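Protein CsuE (PDB 6FJY) forms the tip adhesin subunit of archaic chaperone-usher Csu pili, and probably mediates the attachment that starts biofilm formation by Acinetobacter baumannii. Local coordinates at residues S13-Y18 and L178-I183; A62-K67 and G119-D124; S31-T36 and W131-P136. All coordinates share one frame; numbering follows the deposited sequence.

Interaction 1: residues S13-Y18 and L178-I183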
loop_
_atom_site.group_PDB
_atom_site.type_symbol
_atom_site.label_atom_id
_atom_site.label_comp_id
_atom_site.label_asym_id
_atom_site.label_seq_id
_atom_site.Cartn_x
_atom_site.Cartn_y
_atom_site.Cartn_z
ATOM N N SER D 13 5.950 -6.205 -2.586
ATOM C CA SER D 13 5.335 -4.888 -2.687
ATOM C C SER D 13 6.070 -3.895 -1.797
ATOM O O SER D 13 6.422 -4.216 -0.659
ATOM C CB SER D 13 3.850 -4.939 -2.312
ATOM O OG SER D 13 3.126 -5.673 -3.280
ATOM N N VAL D 14 6.303 -2.695 -2.327
ATOM C CA VAL D 14 7.029 -1.649 -1.611
ATOM C C VAL D 14 6.416 -0.292 -1.945
ATOM O O VAL D 14 6.056 -0.040 -3.104
ATOM C CB VAL D 14 8.536 -1.693 -1.931
ATOM C CG1 VAL D 14 8.784 -1.747 -3.425
ATOM C CG2 VAL D 14 9.269 -0.492 -1.308
ATOM N N PRO D 15 6.242 0.590 -0.956
ATOM C CA PRO D 15 5.766 1.943 -1.250
ATOM C C PRO D 15 6.821 2.740 -1.992
ATOM O O PRO D 15 8.024 2.530 -1.825
ATOM C CB PRO D 15 5.494 2.535 0.138
ATOM C CG PRO D 15 6.320 1.720 1.060
ATOM C CD PRO D 15 6.301 0.337 0.490
ATOM N N SER D 16 6.342 3.670 -2.822
ATOM C CA SER D 16 7.201 4.314 -3.813
ATOM C C SER D 16 8.267 5.181 -3.154
ATOM O O SER D 16 9.442 5.130 -3.541
ATOM C CB SER D 16 6.346 5.139 -4.771
ATOM O OG SER D 16 7.141 5.758 -5.757
ATOM N N ILE D 17 7.878 5.975 -2.153
ATOM C CA ILE D 17 8.809 6.916 -1.539
ATOM C C ILE D 17 9.864 6.175 -0.729
ATOM O O ILE D 17 11.050 6.525 -0.760
ATOM C CB ILE D 17 8.042 7.930 -0.676
ATOM C CG1 ILE D 17 6.973 8.633 -1.515
ATOM C CG2 ILE D 17 9.013 8.936 -0.015
ATOM C CD1 ILE D 17 7.527 9.412 -2.685
ATOM N N TYR D 18 9.446 5.152 0.022
ATOM C CA TYR D 18 10.392 4.331 0.763
ATOM C C TYR D 18 11.411 3.709 -0.180
ATOM O O TYR D 18 12.613 3.694 0.107
ATOM C CB TYR D 18 9.629 3.260 1.547
ATOM C CG TYR D 18 10.474 2.328 2.390
ATOM C CD1 TYR D 18 11.190 1.288 1.806
ATOM C CD2 TYR D 18 10.520 2.459 3.777
ATOM C CE1 TYR D 18 11.951 0.422 2.565
ATOM C CE2 TYR D 18 11.281 1.591 4.551
ATOM C CZ TYR D 18 11.995 0.573 3.935
ATOM O OH TYR D 18 12.757 -0.299 4.679
ATOM N N LEU D 178 3.838 0.710 -4.858
ATOM C CA LEU D 178 2.573 1.207 -4.349
ATOM C C LEU D 178 2.566 2.724 -4.289
ATOM O O LEU D 178 3.601 3.346 -4.050
ATOM C CB LEU D 178 2.296 0.654 -2.952
ATOM C CG LEU D 178 2.090 -0.860 -2.893
ATOM C CD1 LEU D 178 1.932 -1.319 -1.463
ATOM C CD2 LEU D 178 0.883 -1.237 -3.705
ATOM N N PRO D 179 1.405 3.333 -4.516
ATOM C CA PRO D 179 1.272 4.771 -4.273
ATOM C C PRO D 179 1.568 5.097 -2.818
ATOM O O PRO D 179 1.311 4.299 -1.912
ATOM C CB PRO D 179 -0.189 5.062 -4.628
ATOM C CG PRO D 179 -0.584 3.953 -5.530
ATOM C CD PRO D 179 0.169 2.747 -5.054
ATOM N N ASP D 180 2.106 6.293 -2.601
ATOM C CA ASP D 180 2.675 6.649 -1.311
ATOM C C ASP D 180 2.583 8.155 -1.107
ATOM O O ASP D 180 2.728 8.924 -2.060
ATOM C CB ASP D 180 4.133 6.181 -1.231
ATOM C CG ASP D 180 4.661 6.158 0.180
ATOM O OD1 ASP D 180 3.885 6.478 1.105
ATOM O OD2 ASP D 180 5.846 5.815 0.362
ATOM N N CYS D 181 2.354 8.568 0.142
ATOM C CA CYS D 181 2.226 9.980 0.482
ATOM C C CYS D 181 2.700 10.202 1.914
ATOM O O CYS D 181 2.612 9.307 2.758
ATOM C CB CYS D 181 0.783 10.482 0.333
ATOM S SG CYS D 181 0.145 10.604 -1.358
ATOM N N ARG D 182 3.207 11.407 2.173
ATOM C CA ARG D 182 3.615 11.820 3.510
ATOM C C ARG D 182 3.153 13.242 3.776
ATOM O O ARG D 182 3.231 14.098 2.891
ATOM C CB ARG D 182 5.122 11.735 3.675
ATOM C CG ARG D 182 5.634 10.328 3.691
ATOM C CD ARG D 182 6.690 10.146 2.645
ATOM N NE ARG D 182 7.802 9.342 3.136
ATOM C CZ ARG D 182 7.781 8.020 3.216
ATOM N NH1 ARG D 182 6.700 7.346 2.844
ATOM N NH2 ARG D 182 8.848 7.379 3.665
ATOM N N ILE D 183 2.681 13.489 5.002
ATOM C CA ILE D 183 2.158 14.789 5.416
ATOM C C ILE D 183 3.095 15.418 6.436
ATOM O O ILE D 183 3.591 14.741 7.347
ATOM C CB ILE D 183 0.746 14.692 6.024
ATOM C CG1 ILE D 183 -0.028 13.514 5.457
ATOM C CG2 ILE D 183 -0.014 16.002 5.818
ATOM C CD1 ILE D 183 -1.352 13.337 6.142
#
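The contact lies at the junction between the two beta domains of CsuE: the end of strand 9-15 and the helical turn after it meet segment 178-183, on strand 167-184, within the Spore Coat Protein U family region. Pro15 and Leu178 form a parallel bridge. Leu178 N donates to Val14 O at 2.9 Å, nearly straight at 161° with the donor above the carbonyl plane; Ser16 N returns a weak bond to Leu178 O. Because these bonds use Val14 O and Ser16 N, the missing N-H of Pro15 costs the bridge nothing; its phi of -69° is one a proline ring allows, and the ring lies beside Asp180, with CB 3.3 Å from Asp180 OD2. Asp180 keeps CG anti to its backbone N (chi1 -164°), which carries the carboxylate across to the start of helix 16-21. There OD2 accepts from Ile17 N at 3.2 Å through its anti lone pair. The same oxygen forms a salt bridge with Arg182 NH1, 3.0 Å away, so two donors grip it, while OD1 takes a weak bond from Cys181 N. Both the helix start and the arginine would tend to keep this buried acid ionised. Arg182, bent at chi2 and chi3, meets Ile17 tip to tip, and Ile17 CG2 rests over one guanidinium face, 3.4 Å from NE and offset toward the rim. Trp6 of the CsuC chain packs on Pro15 and Leu178, and Cys181 is tied to Cys210. A parallel beta bridge, then a carboxylate bonded to a short helix's first turn, links the two beta domains of this Ig-like adhesin.

Interaction 2: residues A62-K67 and G119-D124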
loop_
_atom_site.group_PDB
_atom_site.type_symbol
_atom_site.label_atom_id
_atom_site.label_comp_id
_atom_site.label_asym_id
_atom_site.label_seq_id
_atom_site.Cartn_x
_atom_site.Cartn_y
_atom_site.Cartn_z
ATOM N N ALA D 62 4.675 -2.722 -17.591
ATOM C CA ALA D 62 4.177 -2.992 -18.936
ATOM C C ALA D 62 3.547 -1.773 -19.594
ATOM O O ALA D 62 3.309 -1.799 -20.806
ATOM C CB ALA D 62 3.168 -4.143 -18.909
ATOM N N GLN D 63 3.286 -0.707 -18.836
ATOM C CA GLN D 63 2.611 0.475 -19.359
ATOM C C GLN D 63 3.589 1.605 -19.657
ATOM O O GLN D 63 3.638 2.116 -20.779
ATOM C CB GLN D 63 1.545 0.943 -18.361
ATOM C CG GLN D 63 0.933 -0.178 -17.543
ATOM C CD GLN D 63 0.057 -1.093 -18.371
ATOM O OE1 GLN D 63 0.270 -2.306 -18.415
ATOM N NE2 GLN D 63 -0.945 -0.516 -19.026
ATOM N N THR D 64 4.373 2.008 -18.663
ATOM C CA THR D 64 5.217 3.181 -18.819
ATOM C C THR D 64 6.538 2.879 -19.502
ATOM O O THR D 64 7.206 3.807 -19.970
ATOM C CB THR D 64 5.491 3.807 -17.455
ATOM O OG1 THR D 64 6.226 2.880 -16.647
ATOM C CG2 THR D 64 4.188 4.135 -16.765
ATOM N N GLY D 65 6.932 1.613 -19.572
ATOM C CA GLY D 65 8.275 1.288 -19.985
ATOM C C GLY D 65 9.330 1.592 -18.950
ATOM O O GLY D 65 10.516 1.370 -19.215
ATOM N N GLU D 66 8.939 2.105 -17.787
ATOM C CA GLU D 66 9.885 2.292 -16.700
ATOM C C GLU D 66 10.381 0.940 -16.206
ATOM O O GLU D 66 9.653 -0.057 -16.218
ATOM C CB GLU D 66 9.247 3.068 -15.549
ATOM C CG GLU D 66 8.865 4.497 -15.898
ATOM C CD GLU D 66 8.064 5.170 -14.801
ATOM O OE1 GLU D 66 8.648 5.961 -14.028
ATOM O OE2 GLU D 66 6.849 4.896 -14.708
ATOM N N LYS D 67 11.640 0.912 -15.777
ATOM C CA LYS D 67 12.304 -0.330 -15.420
ATOM C C LYS D 67 12.999 -0.168 -14.082
ATOM O O LYS D 67 13.794 0.758 -13.900
ATOM C CB LYS D 67 13.323 -0.755 -16.489
ATOM C CG LYS D 67 12.756 -0.887 -17.893
ATOM C CD LYS D 67 13.747 -1.553 -18.843
ATOM C CE LYS D 67 13.170 -1.687 -20.251
ATOM N NZ LYS D 67 13.647 -2.928 -20.972
ATOM N N GLY D 119 2.851 0.881 -9.912
ATOM C CA GLY D 119 2.425 -0.058 -10.927
ATOM C C GLY D 119 3.095 -1.394 -10.692
ATOM O O GLY D 119 3.854 -1.578 -9.742
ATOM N N VAL D 120 2.794 -2.332 -11.582
ATOM C CA VAL D 120 3.405 -3.654 -11.514
ATOM C C VAL D 120 4.643 -3.669 -12.396
ATOM O O VAL D 120 4.677 -3.057 -13.471
ATOM C CB VAL D 120 2.410 -4.755 -11.913
ATOM C CG1 VAL D 120 2.010 -4.617 -13.376
ATOM C CG2 VAL D 120 3.012 -6.113 -11.642
ATOM N N TYR D 121 5.683 -4.345 -11.919
ATOM C CA TYR D 121 6.983 -4.358 -12.572
ATOM C C TYR D 121 7.430 -5.807 -12.690
ATOM O O TYR D 121 7.801 -6.431 -11.691
ATOM C CB TYR D 121 7.987 -3.506 -11.794
ATOM C CG TYR D 121 7.745 -2.016 -11.951
ATOM C CD1 TYR D 121 6.668 -1.396 -11.332
ATOM C CD2 TYR D 121 8.590 -1.233 -12.720
ATOM C CE1 TYR D 121 6.435 -0.040 -11.483
ATOM C CE2 TYR D 121 8.368 0.124 -12.871
ATOM C CZ TYR D 121 7.285 0.716 -12.250
ATOM O OH TYR D 121 7.063 2.070 -12.400
ATOM N N GLN D 122 7.380 -6.342 -13.910
ATOM C CA GLN D 122 7.603 -7.758 -14.161
ATOM C C GLN D 122 9.037 -7.977 -14.617
ATOM O O GLN D 122 9.516 -7.284 -15.518
ATOM C CB GLN D 122 6.636 -8.276 -15.223
ATOM C CG GLN D 122 6.619 -9.788 -15.352
ATOM C CD GLN D 122 6.026 -10.458 -14.129
ATOM O OE1 GLN D 122 6.459 -11.538 -13.724
ATOM N NE2 GLN D 122 5.022 -9.820 -13.534
ATOM N N ALA D 123 9.720 -8.934 -13.991
ATOM C CA ALA D 123 11.068 -9.273 -14.421
ATOM C C ALA D 123 11.055 -9.655 -15.897
ATOM O O ALA D 123 10.084 -10.217 -16.404
ATOM C CB ALA D 123 11.634 -10.416 -13.573
ATOM N N ASP D 124 12.127 -9.300 -16.595
ATOM C CA ASP D 124 12.137 -9.431 -18.044
ATOM C C ASP D 124 12.360 -10.872 -18.479
ATOM O O ASP D 124 11.936 -11.258 -19.571
ATOM C CB ASP D 124 13.201 -8.507 -18.636
ATOM C CG ASP D 124 12.860 -7.046 -18.437
ATOM O OD1 ASP D 124 11.657 -6.735 -18.379
ATOM O OD2 ASP D 124 13.784 -6.217 -18.331
#
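Tyr121 has by far the most surface buried here, followed by Glu66 and Lys67, and the contact is best read as a surface loop folded round one aromatic ring. Tyr121 lies on strand 119-136 with CG anti to its carbonyl carbon (chi1 -74°), which turns the ring toward loop 62-67. Its CE2 comes 3.6 Å from Glu66 O, at an oblique approach, while Lys67 N lies farther off at the ring edge, near its plane. Glu66 crosses the tyrosine obliquely, carboxylate and ring planes 61° apart, and its CB stands 4.0 Å from Tyr121 OH. Carboxylate and phenol come no closer than 3.7 Å, between Glu66 OE2 and Tyr121 OH, and are instead joined through a common neighbour: OE2 bonds to Ser117 OG, and the phenol to Ser117 O. A tyrosine suits this place because its ring packs against the loop backbone at Glu66 while its hydroxyl bonds to Ser117 O. Thr64 shapes the loop, as OG1 accepts from Glu66 N at 3.0 Å in an ST turn and donates to the anti lone pair of Glu66 OE2, 2.9 Å away. Gly65 accommodates the positive phi of the turn. Lys67 starts away from strand 119-136, but its long chain carries NZ to 4.2 Å from Asp124 OD2, an attraction of opposite charges beyond salt-bridge range; that carboxylate is held by Ser58 and Thr60. The loop connects strands 58-61 and 67-73, with strand 58-61 pairing antiparallel to 119-136, whose other neighbour here is strand 167-184, and Phe59 packs against Tyr121 from strand 58-61.

Interaction 3: residues S31-T36 and W131-P136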
loop_
_atom_site.group_PDB
_atom_site.type_symbol
_atom_site.label_atom_id
_atom_site.label_comp_id
_atom_site.label_asym_id
_atom_site.label_seq_id
_atom_site.Cartn_x
_atom_site.Cartn_y
_atom_site.Cartn_z
ATOM N N SER D 31 13.051 -19.797 -4.069
ATOM C CA SER D 31 14.030 -19.918 -5.139
ATOM C C SER D 31 13.590 -20.890 -6.222
ATOM O O SER D 31 13.997 -20.752 -7.379
ATOM C CB SER D 31 15.361 -20.379 -4.559
ATOM O OG SER D 31 15.209 -21.672 -3.991
ATOM N N GLY D 32 12.773 -21.878 -5.854
ATOM C CA GLY D 32 12.395 -22.980 -6.720
ATOM C C GLY D 32 12.676 -24.342 -6.106
ATOM O O GLY D 32 12.016 -25.323 -6.459
ATOM N N LEU D 33 13.646 -24.411 -5.199
ATOM C CA LEU D 33 13.924 -25.624 -4.443
ATOM C C LEU D 33 13.209 -25.568 -3.091
ATOM O O LEU D 33 13.034 -24.502 -2.496
ATOM C CB LEU D 33 15.432 -25.809 -4.246
ATOM C CG LEU D 33 16.035 -27.202 -4.019
ATOM C CD1 LEU D 33 16.240 -27.486 -2.552
ATOM C CD2 LEU D 33 15.181 -28.292 -4.645
ATOM N N SER D 34 12.769 -26.734 -2.633
ATOM C CA SER D 34 12.119 -26.899 -1.345
ATOM C C SER D 34 12.380 -28.314 -0.854
ATOM O O SER D 34 12.417 -29.254 -1.655
ATOM C CB SER D 34 10.608 -26.634 -1.430
ATOM O OG SER D 34 10.329 -25.248 -1.559
ATOM N N CYS D 35 12.570 -28.454 0.462
ATOM C CA CYS D 35 12.835 -29.746 1.088
ATOM C C CYS D 35 12.109 -29.826 2.425
ATOM O O CYS D 35 12.284 -28.953 3.281
ATOM C CB CYS D 35 14.337 -29.967 1.287
ATOM S SG CYS D 35 15.309 -30.096 -0.216
ATOM N N THR D 36 11.285 -30.864 2.587
ATOM C CA THR D 36 10.648 -31.225 3.845
ATOM C C THR D 36 11.103 -32.623 4.252
ATOM O O THR D 36 11.419 -33.461 3.402
ATOM C CB THR D 36 9.116 -31.206 3.740
ATOM O OG1 THR D 36 8.696 -32.139 2.736
ATOM C CG2 THR D 36 8.607 -29.816 3.392
ATOM N N TRP D 131 19.283 -27.374 -10.182
ATOM C CA TRP D 131 19.710 -27.781 -8.854
ATOM C C TRP D 131 20.288 -29.188 -8.896
ATOM O O TRP D 131 19.760 -30.070 -9.581
ATOM C CB TRP D 131 18.540 -27.749 -7.871
ATOM C CG TRP D 131 17.757 -26.481 -7.908
ATOM C CD1 TRP D 131 16.722 -26.182 -8.736
ATOM C CD2 TRP D 131 17.947 -25.339 -7.071
ATOM N NE1 TRP D 131 16.252 -24.923 -8.472
ATOM C CE2 TRP D 131 16.986 -24.383 -7.448
ATOM C CE3 TRP D 131 18.831 -25.036 -6.030
ATOM C CZ2 TRP D 131 16.889 -23.138 -6.826
ATOM C CZ3 TRP D 131 18.730 -23.800 -5.413
ATOM C CH2 TRP D 131 17.771 -22.868 -5.815
ATOM N N PHE D 132 21.372 -29.382 -8.153
ATOM C CA PHE D 132 21.991 -30.685 -7.939
ATOM C C PHE D 132 22.087 -30.853 -6.428
ATOM O O PHE D 132 22.863 -30.150 -5.773
ATOM C CB PHE D 132 23.374 -30.763 -8.596
ATOM C CG PHE D 132 23.399 -30.349 -10.053
ATOM C CD1 PHE D 132 23.377 -29.008 -10.416
ATOM C CD2 PHE D 132 23.481 -31.305 -11.055
ATOM C CE1 PHE D 132 23.412 -28.627 -11.758
ATOM C CE2 PHE D 132 23.525 -30.938 -12.398
ATOM C CZ PHE D 132 23.491 -29.599 -12.750
ATOM N N TYR D 133 21.286 -31.758 -5.863
ATOM C CA TYR D 133 21.187 -31.855 -4.413
ATOM C C TYR D 133 21.192 -33.306 -3.952
ATOM O O TYR D 133 20.783 -34.215 -4.680
ATOM C CB TYR D 133 19.923 -31.157 -3.879
ATOM C CG TYR D 133 18.629 -31.670 -4.466
ATOM C CD1 TYR D 133 17.943 -32.729 -3.873
ATOM C CD2 TYR D 133 18.087 -31.095 -5.606
ATOM C CE1 TYR D 133 16.762 -33.198 -4.404
ATOM C CE2 TYR D 133 16.898 -31.561 -6.148
ATOM C CZ TYR D 133 16.245 -32.614 -5.549
ATOM O OH TYR D 133 15.068 -33.075 -6.093
ATOM N N SER D 134 21.669 -33.503 -2.721
ATOM C CA SER D 134 21.529 -34.766 -1.994
ATOM C C SER D 134 21.375 -34.414 -0.519
ATOM O O SER D 134 22.365 -34.143 0.171
ATOM C CB SER D 134 22.713 -35.691 -2.214
ATOM O OG SER D 134 22.529 -36.888 -1.484
ATOM N N VAL D 135 20.139 -34.431 -0.045
ATOM C CA VAL D 135 19.774 -33.933 1.278
ATOM C C VAL D 135 19.460 -35.124 2.173
ATOM O O VAL D 135 18.670 -35.989 1.775
ATOM C CB VAL D 135 18.571 -32.977 1.214
ATOM C CG1 VAL D 135 18.326 -32.353 2.582
ATOM C CG2 VAL D 135 18.805 -31.915 0.146
ATOM N N PRO D 136 20.034 -35.200 3.370
ATOM C CA PRO D 136 19.691 -36.288 4.289
ATOM C C PRO D 136 18.273 -36.139 4.816
ATOM O O PRO D 136 17.781 -35.034 5.043
ATOM C CB PRO D 136 20.726 -36.145 5.412
ATOM C CG PRO D 136 21.147 -34.712 5.353
ATOM C CD PRO D 136 21.067 -34.301 3.918
#
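Two different first torsions bring the main partners together: Leu33 has CG anti to its backbone N (chi1 -155°), whereas Trp131 has CG anti to its carbonyl carbon. That torsion directs the indole at Leu33, and a nearly perpendicular chi2 turns its face to Leu33 CB, which stands over the centre of the six-membered ring, 3.7 Å from the centroid and only 6° off the normal, a well-formed CH-pi contact. Beyond it, Leu33 CD2 reaches Tyr133 CE2 at 4.0 Å, so one branched residue spans two aromatic rings two positions apart on the strand. Farther along, Cys35 SG meets Val135 CG2 at 4.0 Å, the sulfur being already committed to the disulfide with Cys2. At the other end Ser31 OG approaches Trp131 CH2 obliquely at 3.4 Å; it bonds to Leu104 O and takes a weak bond from Leu33 N. Gly32 suits the corner because its backbone angles would jam a side chain against the preceding carbonyl. Strands 33-35 and 131-136 run 13° from parallel with axes 10.0 Å apart, and no hydrogen bond joins them: they are held by side chains facing one another, consistent with the interior of an Ig-like beta sandwich. Trp131 NE1 is satisfied by Ser169 OG. Such chemistry implies cohesion by dispersion and shape in a buried core, with the indole N-H and serine hydroxyl paired to outside partners.

How the interactions relate
Interaction 3 is a buried contact, interaction 1 is partly buried at the junction of the domains, and interaction 2 lies on the surface. Interactions 2 and 3 use strand 119-136 at places whose centres are about 31 Å apart, and both are nested along the chain inside the loop closed by interaction 1. Strand 167-184, which carries one side of interaction 1, is the sheet neighbour of strand 119-136; the centres of interactions 1 and 2 lie about 17 Å apart, without touching. Chemistry follows place: backbone bonds and a salt bridge at the junction, an aromatic ring rimmed by polar groups at the surface, and apolar packing in the core.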